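Local coordinates for protein DynE8 (PDB 4AMM) that serves as the acyltransferase domain of an iterative polyketide synthase in enediyne biosynthesis and probably loads acyl building blocks onto the carrier protein, at residues A107-A112 and P270-H275; S213-L218 and H275-P280; N240-V245 and R332-L337; P284-L289 and Q326-V331. All blocks are in the same frame, centred on the assembly; numbering follows the deposited sequence.

Contact 1 (A107-A112 and P270-H275)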
loop_
_atom_site.group_PDB
_atom_site.type_symbol
_atom_site.label_atom_id
_atom_site.label_comp_id
_atom_site.label_asym_id
_atom_site.label_seq_id
_atom_site.Cartn_x
_atom_site.Cartn_y
_atom_site.Cartn_z
ATOM N N ALA A 107 -0.246 3.583 10.689
ATOM C CA ALA A 107 0.591 2.485 11.198
ATOM C C ALA A 107 -0.071 1.834 12.408
ATOM O O ALA A 107 -0.810 2.482 13.142
ATOM C CB ALA A 107 1.960 3.043 11.600
ATOM N N ALA A 108 0.189 0.540 12.580
ATOM C CA ALA A 108 -0.382 -0.246 13.649
ATOM C C ALA A 108 0.723 -0.861 14.551
ATOM O O ALA A 108 0.951 -2.071 14.490
ATOM C CB ALA A 108 -1.245 -1.383 13.036
ATOM N N PRO A 109 1.428 -0.023 15.350
ATOM C CA PRO A 109 2.596 -0.574 16.067
ATOM C C PRO A 109 2.198 -1.545 17.163
ATOM O O PRO A 109 1.140 -1.470 17.716
ATOM C CB PRO A 109 3.236 0.680 16.714
ATOM C CG PRO A 109 2.020 1.696 16.797
ATOM C CD PRO A 109 1.365 1.443 15.502
ATOM N N VAL A 110 3.076 -2.493 17.420
ATOM C CA VAL A 110 2.906 -3.472 18.464
ATOM C C VAL A 110 3.287 -2.805 19.786
ATOM O O VAL A 110 4.229 -1.972 19.841
ATOM C CB VAL A 110 3.826 -4.677 18.117
ATOM C CG1 VAL A 110 4.131 -5.534 19.337
ATOM C CG2 VAL A 110 3.217 -5.448 16.948
ATOM N N HIS A 111 2.549 -3.131 20.841
ATOM C CA HIS A 111 2.716 -2.488 22.158
ATOM C C HIS A 111 4.114 -2.692 22.780
ATOM O O HIS A 111 4.808 -1.729 23.123
ATOM C CB HIS A 111 1.587 -2.916 23.116
ATOM C CG HIS A 111 1.698 -2.367 24.507
ATOM N ND1 HIS A 111 1.500 -1.031 24.809
ATOM C CD2 HIS A 111 1.956 -2.986 25.688
ATOM C CE1 HIS A 111 1.640 -0.851 26.114
ATOM N NE2 HIS A 111 1.916 -2.021 26.671
ATOM N N ALA A 112 4.525 -3.932 22.907
ATOM C CA ALA A 112 5.875 -4.192 23.462
ATOM C C ALA A 112 6.545 -5.198 22.539
ATOM O O ALA A 112 6.548 -6.395 22.842
ATOM C CB ALA A 112 5.782 -4.737 24.918
ATOM N N PRO A 270 -0.814 -7.581 21.641
ATOM C CA PRO A 270 -1.398 -6.269 21.972
ATOM C C PRO A 270 -0.802 -5.179 21.114
ATOM O O PRO A 270 0.421 -5.153 20.877
ATOM C CB PRO A 270 -0.954 -6.047 23.448
ATOM C CG PRO A 270 -0.894 -7.438 23.945
ATOM C CD PRO A 270 -0.208 -8.211 22.833
ATOM N N LEU A 271 -1.634 -4.290 20.557
ATOM C CA LEU A 271 -1.162 -3.208 19.762
ATOM C C LEU A 271 -1.029 -1.908 20.597
ATOM O O LEU A 271 -1.735 -1.703 21.598
ATOM C CB LEU A 271 -2.114 -2.958 18.558
ATOM C CG LEU A 271 -2.242 -4.193 17.655
ATOM C CD1 LEU A 271 -3.104 -3.861 16.512
ATOM C CD2 LEU A 271 -0.884 -4.659 17.103
ATOM N N ALA A 272 -0.114 -1.047 20.147
ATOM C CA ALA A 272 0.075 0.276 20.793
ATOM C C ALA A 272 -0.895 1.250 20.224
ATOM O O ALA A 272 -0.601 2.035 19.300
ATOM C CB ALA A 272 1.527 0.772 20.579
ATOM N N VAL A 273 -2.065 1.226 20.814
ATOM C CA VAL A 273 -3.154 2.171 20.539
ATOM C C VAL A 273 -3.961 2.269 21.789
ATOM O O VAL A 273 -4.183 1.291 22.510
ATOM C CB VAL A 273 -3.953 1.636 19.302
ATOM C CG1 VAL A 273 -4.498 0.261 19.525
ATOM C CG2 VAL A 273 -4.953 2.558 18.771
ATOM N N SER A 274 -4.523 3.473 21.966
ATOM C CA SER A 274 -5.353 3.776 23.137
ATOM C C SER A 274 -6.787 3.889 22.792
ATOM O O SER A 274 -7.586 4.439 23.557
ATOM C CB SER A 274 -4.911 5.176 23.716
ATOM O OG SER A 274 -3.551 5.099 24.131
ATOM N N HIS A 275 -7.180 3.397 21.583
ATOM C CA HIS A 275 -8.582 3.416 21.108
ATOM C C HIS A 275 -8.916 2.116 20.489
ATOM O O HIS A 275 -8.069 1.561 19.765
ATOM C CB HIS A 275 -8.762 4.457 20.056
ATOM C CG HIS A 275 -8.540 5.865 20.484
ATOM N ND1 HIS A 275 -7.275 6.381 20.646
ATOM C CD2 HIS A 275 -9.421 6.872 20.714
ATOM C CE1 HIS A 275 -7.384 7.681 20.943
ATOM N NE2 HIS A 275 -8.668 7.975 21.062
HETATM O O HOH W 1 -1.291 -0.082 16.795
HETATM O O HOH W 2 2.631 -6.167 22.269
#

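Contact 2 (S213-L218 and H275-P280)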
loop_
_atom_site.group_PDB
_atom_site.type_symbol
_atom_site.label_atom_id
_atom_site.label_comp_id
_atom_site.label_asym_id
_atom_site.label_seq_id
_atom_site.Cartn_x
_atom_site.Cartn_y
_atom_site.Cartn_z
ATOM N N SER A 213 -9.568 1.471 26.171
ATOM C CA SER A 213 -9.851 0.539 25.040
ATOM C C SER A 213 -8.629 0.437 24.212
ATOM O O SER A 213 -7.686 1.199 24.219
ATOM C CB SER A 213 -11.095 1.016 24.254
ATOM O OG SER A 213 -10.893 2.191 23.558
ATOM N N GLY A 214 -8.676 -0.557 23.326
ATOM C CA GLY A 214 -7.543 -0.850 22.447
ATOM C C GLY A 214 -7.815 -1.924 21.428
ATOM O O GLY A 214 -9.004 -2.218 21.136
ATOM N N MET A 215 -6.704 -2.505 20.953
ATOM C CA MET A 215 -6.764 -3.471 19.804
ATOM C C MET A 215 -5.767 -4.586 20.055
ATOM O O MET A 215 -4.701 -4.378 20.681
ATOM C CB MET A 215 -6.507 -2.762 18.435
ATOM C CG MET A 215 -7.407 -1.599 18.232
ATOM S SD MET A 215 -7.061 -0.686 16.708
ATOM C CE MET A 215 -7.991 -1.595 15.434
ATOM N N LEU A 216 -6.107 -5.773 19.555
ATOM C CA LEU A 216 -5.375 -7.000 19.805
ATOM C C LEU A 216 -5.234 -7.741 18.461
ATOM O O LEU A 216 -6.298 -8.042 17.850
ATOM C CB LEU A 216 -6.090 -7.871 20.840
ATOM C CG LEU A 216 -5.403 -9.175 21.244
ATOM C CD1 LEU A 216 -4.102 -8.843 22.014
ATOM C CD2 LEU A 216 -6.359 -9.957 22.134
ATOM N N SER A 217 -4.040 -7.962 17.982
ATOM C CA SER A 217 -3.840 -8.622 16.697
ATOM C C SER A 217 -3.772 -10.096 16.828
ATOM O O SER A 217 -3.008 -10.569 17.718
ATOM C CB SER A 217 -2.626 -8.033 16.079
ATOM O OG SER A 217 -2.489 -8.580 14.751
ATOM N N LEU A 218 -4.446 -10.862 15.995
ATOM C CA LEU A 218 -4.420 -12.314 16.113
ATOM C C LEU A 218 -3.821 -12.929 14.846
ATOM O O LEU A 218 -4.224 -12.572 13.691
ATOM C CB LEU A 218 -5.847 -12.910 16.260
ATOM C CG LEU A 218 -6.698 -12.295 17.379
ATOM C CD1 LEU A 218 -8.156 -12.694 17.326
ATOM C CD2 LEU A 218 -6.118 -12.654 18.736
ATOM N N HIS A 275 -7.180 3.397 21.583
ATOM C CA HIS A 275 -8.582 3.416 21.108
ATOM C C HIS A 275 -8.916 2.116 20.489
ATOM O O HIS A 275 -8.069 1.561 19.765
ATOM C CB HIS A 275 -8.762 4.457 20.056
ATOM C CG HIS A 275 -8.540 5.865 20.484
ATOM N ND1 HIS A 275 -7.275 6.381 20.646
ATOM C CD2 HIS A 275 -9.421 6.872 20.714
ATOM C CE1 HIS A 275 -7.384 7.681 20.943
ATOM N NE2 HIS A 275 -8.668 7.975 21.062
ATOM N N ALA A 276 -10.124 1.668 20.723
ATOM C CA ALA A 276 -10.704 0.526 19.998
ATOM C C ALA A 276 -11.218 1.042 18.655
ATOM O O ALA A 276 -12.450 1.171 18.461
ATOM C CB ALA A 276 -11.829 -0.097 20.849
ATOM N N PHE A 277 -10.279 1.355 17.727
ATOM C CA PHE A 277 -10.734 1.803 16.417
ATOM C C PHE A 277 -11.485 0.657 15.778
ATOM O O PHE A 277 -11.310 -0.524 16.065
ATOM C CB PHE A 277 -9.464 2.114 15.589
ATOM C CG PHE A 277 -8.706 3.324 16.057
ATOM C CD1 PHE A 277 -9.334 4.573 16.305
ATOM C CD2 PHE A 277 -7.347 3.260 16.157
ATOM C CE1 PHE A 277 -8.552 5.679 16.731
ATOM C CE2 PHE A 277 -6.582 4.406 16.563
ATOM C CZ PHE A 277 -7.195 5.568 16.815
ATOM N N HIS A 278 -12.375 1.067 14.885
ATOM C CA HIS A 278 -13.207 0.094 14.119
ATOM C C HIS A 278 -13.999 -0.793 15.030
ATOM O O HIS A 278 -14.112 -2.014 14.876
ATOM C CB HIS A 278 -12.322 -0.672 13.100
ATOM C CG HIS A 278 -11.845 0.231 12.040
ATOM N ND1 HIS A 278 -12.774 0.703 11.100
ATOM C CD2 HIS A 278 -10.693 0.888 11.810
ATOM C CE1 HIS A 278 -12.154 1.550 10.294
ATOM N NE2 HIS A 278 -10.887 1.712 10.715
ATOM N N SER A 279 -14.681 -0.129 15.998
ATOM C CA SER A 279 -15.587 -0.779 16.928
ATOM C C SER A 279 -16.690 0.253 17.232
ATOM O O SER A 279 -16.522 1.438 17.016
ATOM C CB SER A 279 -14.869 -1.220 18.226
ATOM O OG SER A 279 -14.766 -0.134 19.158
ATOM N N PRO A 280 -17.761 -0.212 17.903
ATOM C CA PRO A 280 -18.798 0.710 18.396
ATOM C C PRO A 280 -18.314 1.807 19.317
ATOM O O PRO A 280 -19.020 2.802 19.438
ATOM C CB PRO A 280 -19.793 -0.197 19.102
ATOM C CG PRO A 280 -19.664 -1.528 18.328
ATOM C CD PRO A 280 -18.185 -1.631 17.990
#

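Contact 3 (N240-V245 and R332-L337)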
loop_
_atom_site.group_PDB
_atom_site.type_symbol
_atom_site.label_atom_id
_atom_site.label_comp_id
_atom_site.label_asym_id
_atom_site.label_seq_id
_atom_site.Cartn_x
_atom_site.Cartn_y
_atom_site.Cartn_z
ATOM N N ASN A 240 -7.535 -8.527 7.852
ATOM C CA ASN A 240 -6.434 -8.252 6.877
ATOM C C ASN A 240 -6.097 -9.432 6.024
ATOM O O ASN A 240 -5.360 -9.309 5.052
ATOM C CB ASN A 240 -5.157 -7.894 7.610
ATOM C CG ASN A 240 -5.114 -6.463 7.953
ATOM O OD1 ASN A 240 -5.740 -5.612 7.249
ATOM N ND2 ASN A 240 -4.429 -6.145 9.061
ATOM N N GLY A 241 -6.646 -10.588 6.377
ATOM C CA GLY A 241 -6.445 -11.843 5.588
ATOM C C GLY A 241 -6.517 -13.063 6.463
ATOM O O GLY A 241 -6.832 -13.023 7.666
ATOM N N GLU A 242 -6.191 -14.209 5.871
ATOM C CA GLU A 242 -6.235 -15.501 6.538
ATOM C C GLU A 242 -5.276 -15.613 7.703
ATOM O O GLU A 242 -5.486 -16.517 8.543
ATOM C CB GLU A 242 -5.996 -16.692 5.520
ATOM C CG GLU A 242 -7.072 -16.680 4.359
ATOM C CD GLU A 242 -8.494 -17.065 4.775
ATOM O OE1 GLU A 242 -8.678 -18.006 5.626
ATOM O OE2 GLU A 242 -9.432 -16.463 4.163
ATOM N N ARG A 243 -4.270 -14.743 7.726
ATOM C CA ARG A 243 -3.208 -14.836 8.743
ATOM C C ARG A 243 -3.236 -13.683 9.699
ATOM O O ARG A 243 -2.371 -13.611 10.524
ATOM C CB ARG A 243 -1.824 -14.888 8.027
ATOM C CG ARG A 243 -1.707 -15.990 6.929
ATOM C CD ARG A 243 -0.548 -15.766 6.026
ATOM N NE ARG A 243 -0.609 -16.841 5.033
ATOM C CZ ARG A 243 0.025 -18.012 5.102
ATOM N NH1 ARG A 243 0.853 -18.269 6.129
ATOM N NH2 ARG A 243 -0.206 -18.929 4.190
ATOM N N HIS A 244 -4.217 -12.780 9.602
ATOM C CA HIS A 244 -4.125 -11.569 10.413
ATOM C C HIS A 244 -5.498 -10.960 10.579
ATOM O O HIS A 244 -6.015 -10.391 9.612
ATOM C CB HIS A 244 -3.153 -10.629 9.730
ATOM C CG HIS A 244 -2.827 -9.371 10.451
ATOM N ND1 HIS A 244 -1.993 -8.442 9.873
ATOM C CD2 HIS A 244 -3.203 -8.842 11.641
ATOM C CE1 HIS A 244 -1.839 -7.415 10.682
ATOM N NE2 HIS A 244 -2.610 -7.605 11.730
ATOM N N VAL A 245 -6.058 -11.028 11.789
ATOM C CA VAL A 245 -7.374 -10.353 12.077
ATOM C C VAL A 245 -7.144 -9.603 13.382
ATOM O O VAL A 245 -6.558 -10.156 14.381
ATOM C CB VAL A 245 -8.438 -11.347 12.213
ATOM C CG1 VAL A 245 -9.789 -10.624 12.598
ATOM C CG2 VAL A 245 -8.656 -12.049 10.856
ATOM N N ARG A 332 -12.540 -4.160 5.866
ATOM C CA ARG A 332 -12.646 -5.377 5.029
ATOM C C ARG A 332 -11.578 -5.442 4.024
ATOM O O ARG A 332 -11.813 -5.435 2.770
ATOM C CB ARG A 332 -14.059 -5.348 4.363
ATOM C CG ARG A 332 -15.166 -5.373 5.471
ATOM C CD ARG A 332 -16.566 -5.622 4.818
ATOM N NE ARG A 332 -17.522 -5.834 5.910
ATOM C CZ ARG A 332 -17.544 -6.923 6.682
ATOM N NH1 ARG A 332 -16.801 -7.965 6.412
ATOM N NH2 ARG A 332 -18.361 -6.984 7.715
ATOM N N PHE A 333 -10.315 -5.498 4.469
ATOM C CA PHE A 333 -9.211 -5.478 3.500
ATOM C C PHE A 333 -9.106 -6.816 2.812
ATOM O O PHE A 333 -8.886 -6.757 1.578
ATOM C CB PHE A 333 -7.909 -5.275 4.305
ATOM C CG PHE A 333 -6.686 -5.336 3.418
ATOM C CD1 PHE A 333 -6.354 -4.271 2.567
ATOM C CD2 PHE A 333 -5.838 -6.427 3.447
ATOM C CE1 PHE A 333 -5.156 -4.327 1.765
ATOM C CE2 PHE A 333 -4.689 -6.519 2.621
ATOM C CZ PHE A 333 -4.355 -5.458 1.793
ATOM N N ARG A 334 -9.306 -7.940 3.432
ATOM C CA ARG A 334 -9.227 -9.214 2.722
ATOM C C ARG A 334 -10.225 -9.229 1.588
ATOM O O ARG A 334 -9.865 -9.621 0.407
ATOM C CB ARG A 334 -9.557 -10.335 3.721
ATOM C CG ARG A 334 -9.610 -11.746 3.046
ATOM C CD ARG A 334 -10.016 -12.793 4.119
ATOM N NE ARG A 334 -11.299 -12.485 4.663
ATOM C CZ ARG A 334 -12.481 -12.762 4.114
ATOM N NH1 ARG A 334 -12.524 -13.511 2.978
ATOM N NH2 ARG A 334 -13.631 -12.425 4.682
ATOM N N GLU A 335 -11.461 -8.780 1.822
ATOM C CA GLU A 335 -12.485 -8.855 0.770
ATOM C C GLU A 335 -12.175 -7.855 -0.296
ATOM O O GLU A 335 -12.275 -8.190 -1.558
ATOM C CB GLU A 335 -13.888 -8.622 1.330
ATOM C CG GLU A 335 -14.379 -9.807 2.141
ATOM C CD GLU A 335 -15.503 -9.387 3.136
ATOM O OE1 GLU A 335 -15.287 -8.590 4.093
ATOM O OE2 GLU A 335 -16.606 -9.938 2.982
ATOM N N ALA A 336 -11.801 -6.632 -0.022
ATOM C CA ALA A 336 -11.533 -5.635 -1.007
ATOM C C ALA A 336 -10.340 -6.066 -1.866
ATOM O O ALA A 336 -10.350 -5.901 -3.081
ATOM C CB ALA A 336 -11.293 -4.223 -0.369
ATOM N N LEU A 337 -9.292 -6.633 -1.273
ATOM C CA LEU A 337 -8.129 -7.033 -2.003
ATOM C C LEU A 337 -8.492 -8.163 -2.941
ATOM O O LEU A 337 -7.985 -8.175 -4.091
ATOM C CB LEU A 337 -6.990 -7.452 -1.024
ATOM C CG LEU A 337 -5.697 -7.899 -1.657
ATOM C CD1 LEU A 337 -5.002 -6.782 -2.365
ATOM C CD2 LEU A 337 -4.782 -8.566 -0.543
#

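Contact 4 (P284-L289 and Q326-V331)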
loop_
_atom_site.group_PDB
_atom_site.type_symbol
_atom_site.label_atom_id
_atom_site.label_comp_id
_atom_site.label_asym_id
_atom_site.label_seq_id
_atom_site.Cartn_x
_atom_site.Cartn_y
_atom_site.Cartn_z
ATOM N N PRO A 284 -19.130 7.992 18.836
ATOM C CA PRO A 284 -19.096 9.461 19.038
ATOM C C PRO A 284 -18.276 10.160 17.968
ATOM O O PRO A 284 -18.671 11.268 17.357
ATOM C CB PRO A 284 -18.469 9.608 20.458
ATOM C CG PRO A 284 -18.827 8.445 21.140
ATOM C CD PRO A 284 -18.682 7.311 20.047
ATOM N N ALA A 285 -17.102 9.617 17.609
ATOM C CA ALA A 285 -16.260 10.150 16.544
ATOM C C ALA A 285 -16.941 10.116 15.179
ATOM O O ALA A 285 -16.795 11.079 14.389
ATOM C CB ALA A 285 -14.940 9.414 16.470
ATOM N N ALA A 286 -17.730 9.079 14.927
ATOM C CA ALA A 286 -18.451 9.001 13.664
ATOM C C ALA A 286 -19.454 10.118 13.520
ATOM O O ALA A 286 -19.687 10.606 12.408
ATOM C CB ALA A 286 -19.132 7.604 13.568
ATOM N N GLU A 287 -20.102 10.512 14.614
ATOM C CA GLU A 287 -21.018 11.667 14.558
ATOM C C GLU A 287 -20.343 12.971 14.232
ATOM O O GLU A 287 -20.871 13.820 13.473
ATOM C CB GLU A 287 -21.767 11.728 15.901
ATOM C CG GLU A 287 -22.884 12.852 15.970
ATOM C CD GLU A 287 -23.625 12.945 17.349
ATOM O OE1 GLU A 287 -23.058 12.569 18.404
ATOM O OE2 GLU A 287 -24.796 13.425 17.357
ATOM N N ALA A 288 -19.175 13.201 14.790
ATOM C CA ALA A 288 -18.449 14.398 14.478
ATOM C C ALA A 288 -17.962 14.365 13.005
ATOM O O ALA A 288 -18.073 15.358 12.211
ATOM C CB ALA A 288 -17.217 14.578 15.435
ATOM N N LEU A 289 -17.490 13.217 12.531
ATOM C CA LEU A 289 -17.111 13.074 11.147
ATOM C C LEU A 289 -18.296 13.336 10.246
ATOM O O LEU A 289 -18.096 13.961 9.162
ATOM C CB LEU A 289 -16.522 11.691 10.910
ATOM C CG LEU A 289 -15.973 11.484 9.531
ATOM C CD1 LEU A 289 -14.826 12.452 9.240
ATOM C CD2 LEU A 289 -15.574 10.074 9.332
ATOM N N GLN A 326 -17.828 3.550 8.385
ATOM C CA GLN A 326 -16.415 3.073 8.377
ATOM C C GLN A 326 -15.874 3.076 9.774
ATOM O O GLN A 326 -15.125 2.136 10.071
ATOM C CB GLN A 326 -15.572 3.978 7.567
ATOM C CG GLN A 326 -14.090 3.533 7.493
ATOM C CD GLN A 326 -13.267 4.274 6.502
ATOM O OE1 GLN A 326 -13.211 5.507 6.549
ATOM N NE2 GLN A 326 -12.628 3.576 5.584
ATOM N N LEU A 327 -16.221 4.041 10.590
ATOM C CA LEU A 327 -15.482 4.174 11.856
ATOM C C LEU A 327 -15.906 3.134 12.869
ATOM O O LEU A 327 -15.078 2.761 13.703
ATOM C CB LEU A 327 -15.688 5.537 12.428
ATOM C CG LEU A 327 -14.624 6.585 12.040
ATOM C CD1 LEU A 327 -14.291 6.775 10.596
ATOM C CD2 LEU A 327 -14.976 7.911 12.633
ATOM N N THR A 328 -17.168 2.651 12.803
ATOM C CA THR A 328 -17.635 1.719 13.771
ATOM C C THR A 328 -17.511 0.256 13.352
ATOM O O THR A 328 -17.517 -0.652 14.127
ATOM C CB THR A 328 -19.105 2.000 14.131
ATOM O OG1 THR A 328 -19.795 2.164 12.901
ATOM C CG2 THR A 328 -19.198 3.334 14.922
ATOM N N GLY A 329 -17.551 0.060 12.023
ATOM C CA GLY A 329 -17.497 -1.265 11.415
ATOM C C GLY A 329 -16.061 -1.754 11.136
ATOM O O GLY A 329 -15.091 -0.970 11.200
ATOM N N PRO A 330 -15.964 -3.010 10.685
ATOM C CA PRO A 330 -14.604 -3.574 10.456
ATOM C C PRO A 330 -14.016 -3.086 9.146
ATOM O O PRO A 330 -14.746 -2.744 8.196
ATOM C CB PRO A 330 -14.844 -5.066 10.404
ATOM C CG PRO A 330 -16.269 -5.158 9.858
ATOM C CD PRO A 330 -17.015 -4.037 10.635
ATOM N N VAL A 331 -12.724 -3.114 9.039
ATOM C CA VAL A 331 -11.974 -2.847 7.796
ATOM C C VAL A 331 -11.894 -4.140 7.037
ATOM O O VAL A 331 -11.293 -5.168 7.444
ATOM C CB VAL A 331 -10.533 -2.372 8.088
ATOM C CG1 VAL A 331 -9.744 -2.157 6.741
ATOM C CG2 VAL A 331 -10.525 -1.124 8.917
#

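Contact 1 (A107-A112 and P270-H275)
Ala-272 turns its CB toward the 107-112 loop, and its small methyl lets the two chains come close enough for backbone bonding. Its N-H donates to Pro-109 O over 2.8 Å, while His-111 N donates back to Pro-270 O at 2.9 Å. These two nearly straight bonds flank Val-110 and Leu-271, which form a single antiparallel bridge as a non-hydrogen-bonded pair. The methyl of Ala-272 rests 3.9 Å from Pro-109 CG, where a longer chain would meet the proline ring.

His-111 contributes mainly its CB, which lies 3.4 Å from Pro-270 O; the ring leads away, with Ala-272 CA at its edge. Leu-271 heads away overall, yet its CB still touches Pro-109 O at 3.7 Å and its CD2 lies 4.2 Å from Val-110 CG2, the two aliphatic chains crossing at about a right angle. One water donates to Pro-109 O and weakly to Ala-272 O, and another links Ala-112 N to Pro-270 O.

The bridge fastens the loop after strand 99-103 to the end of strand 268-270, an outer strand of the mixed sheet. On the neighbouring strand 213-218, Leu-271 bonds Met-215 through its backbone and Pro-270 packs on Leu-216.

Contact 2 (S213-L218 and H275-P280)
Ser-213 OG meets two partners: it accepts the backbone N-H of Ala-276 at 3.0 Å, a bond bent to 140°, and is hydrogen-bonded to Thr-209 OG1. With chi1 at 69° the hydroxyl sits between the backbone N and the carbonyl carbon, a position that brings it to the passing chain; serine suits a strand end where a short polar group must reach a loop. Ala-276 is the centre of an inverse gamma turn, and its carbonyl O accepts Ser-279 OG at 2.7 Å. Its methyl lies 3.5 Å from Gly-214 O, which also takes a CA-H...O contact from Ala-276 CA at 3.4 Å.

Met-215 fills the next place along the strand. CG passes 3.6 Å from His-275 O, then the chain bends at chi3 (85°) and sets CE 3.5 Å from Phe-277 O. The sulfur lies 5.2 Å from the centroid of the Phe-277 ring, an oblique Met-aromatic contact, while His-275 CB lies over one ring face, toward its rim. An alanine in place of Met-215 would probably open a gap beside Phe-277 CB and lose the sulfur contact with its ring.

His-275 to Phe-277 and the following His-278 spell His-Ala-Phe-His, the sequence familiar from malonyl-specific acyltransferases. His-278 NE2 is hydrogen-bonded to Ser-176 OG in what is probably the nucleophile elbow (Gly-His-Ser), consistent with the serine-histidine dyad of this family.

Contact 3 (N240-V245 and R332-L337)
Phe-333 presents the rim of its ring to Asn-240, whose side-chain amide stands almost perpendicular to it, the planes 85° apart. Asn-240 O lies at the ring edge, 3.3 Å from Phe-333 CD2, and OD1 comes to 3.7 Å from Phe-333 CB. Phe-333 CG is anti to the backbone N (chi1 176°), which sets it 4.0 Å from Asn-240 OD1. The bond from His-175 NE2 fixes that OD1, while ND2 lies over the His-244 ring toward its rim.

Beside it, Arg-334 lays its aliphatic stem on Gly-241, with CB 3.9 Å from Gly-241 CA. Asn-240 and Gly-241 together face His-244 as a classic beta bulge, and at the backbone angles of Gly-241 a side chain would strike the preceding carbonyl, which is why glycine fits. Glu-242 OE2 approaches Arg-334 CD at 3.7 Å, with carboxylate and guanidinium planes 78° apart.

An alanine at Phe-333 would probably leave a gap against Asn-240 and deprive Leu-354, Leu-357 and the His-175 ring of their packing partner.

Between Glu-242 and Arg-334 the attraction is of charges alone, Glu-242 OE2 lying 4.4 Å from Arg-334 NE and well out of the guanidinium plane. The true salt bridge of Arg-334 is with Asp-239, so Glu-242 would probably add only a diffuse pull at the surface, while the carbonyl of Asn-240 at the ring rim is likely to be weakly favourable.

Contact 4 (P284-L289 and Q326-V331)
Leu-327 lays its CD2 methyl over one face of the peptide group joining Ala-285 to Ala-286, 3.8 Å from Ala-286 N and 3.9 Å from Ala-285 C. That peptide is the flat group of this contact, for no aromatic ring or amide side chain takes part. Ala-285 CB stands at 4.1 Å from the same CD2. The leucine adopts a chi1 of -93°, well off the usual staggered value, which places CG close to the helix.

The contact is apolar packing of two helices of the acyltransferase domain, 283-294 against the end of 319-328, beside helix 191-206. Helix 283-294 sets small alanines where it meets the weakly bonded last turn of its partner, and their short methyls let the larger leucine come right up to the backbone. Ala-286 CB also meets Leu-327 CB at 4.2 Å and, more loosely, Thr-328 CG2 at 4.5 Å.

Leu-289 comes from one turn further along its helix, its CG anti to the backbone N (chi1 -174°). Its CD2 reaches Leu-327 CD1 at 3.8 Å, branch against branch, the two leucines crossing obliquely. A branched apolar residue suits the spot because Leu-289 also packs on Leu-197 and Arg-201, and Leu-327 touches Arg-201. On either side of Leu-327 in sequence, Gln-326 NE2 makes a weak hydrogen bond to Ser-176 O and Gly-329 O accepts one from His-278 ND1.

In the fold
From the N terminus, contact 1 opens in the loop after strand 99-103 and closes about 160 residues later, just beyond strand 268-270. Contact 2 opens on strand 213-218 inside that span and closes after it, so the two cross; they share His-275. Contact 3 opens at the hairpin of strands 235-241 and 244-250, crosses both, and closes on helix 333-339. Contact 4 is nested within it. Contacts 1 and 3 tie the mixed sheet, probably the ferredoxin-like small subdomain of such acyltransferases, to the loop after strand 99-103 and to helix 333-339; contact 2 packs the loop after strand 268-270 on that sheet, and contact 4 joins two helices, meeting contact 2 at His-278.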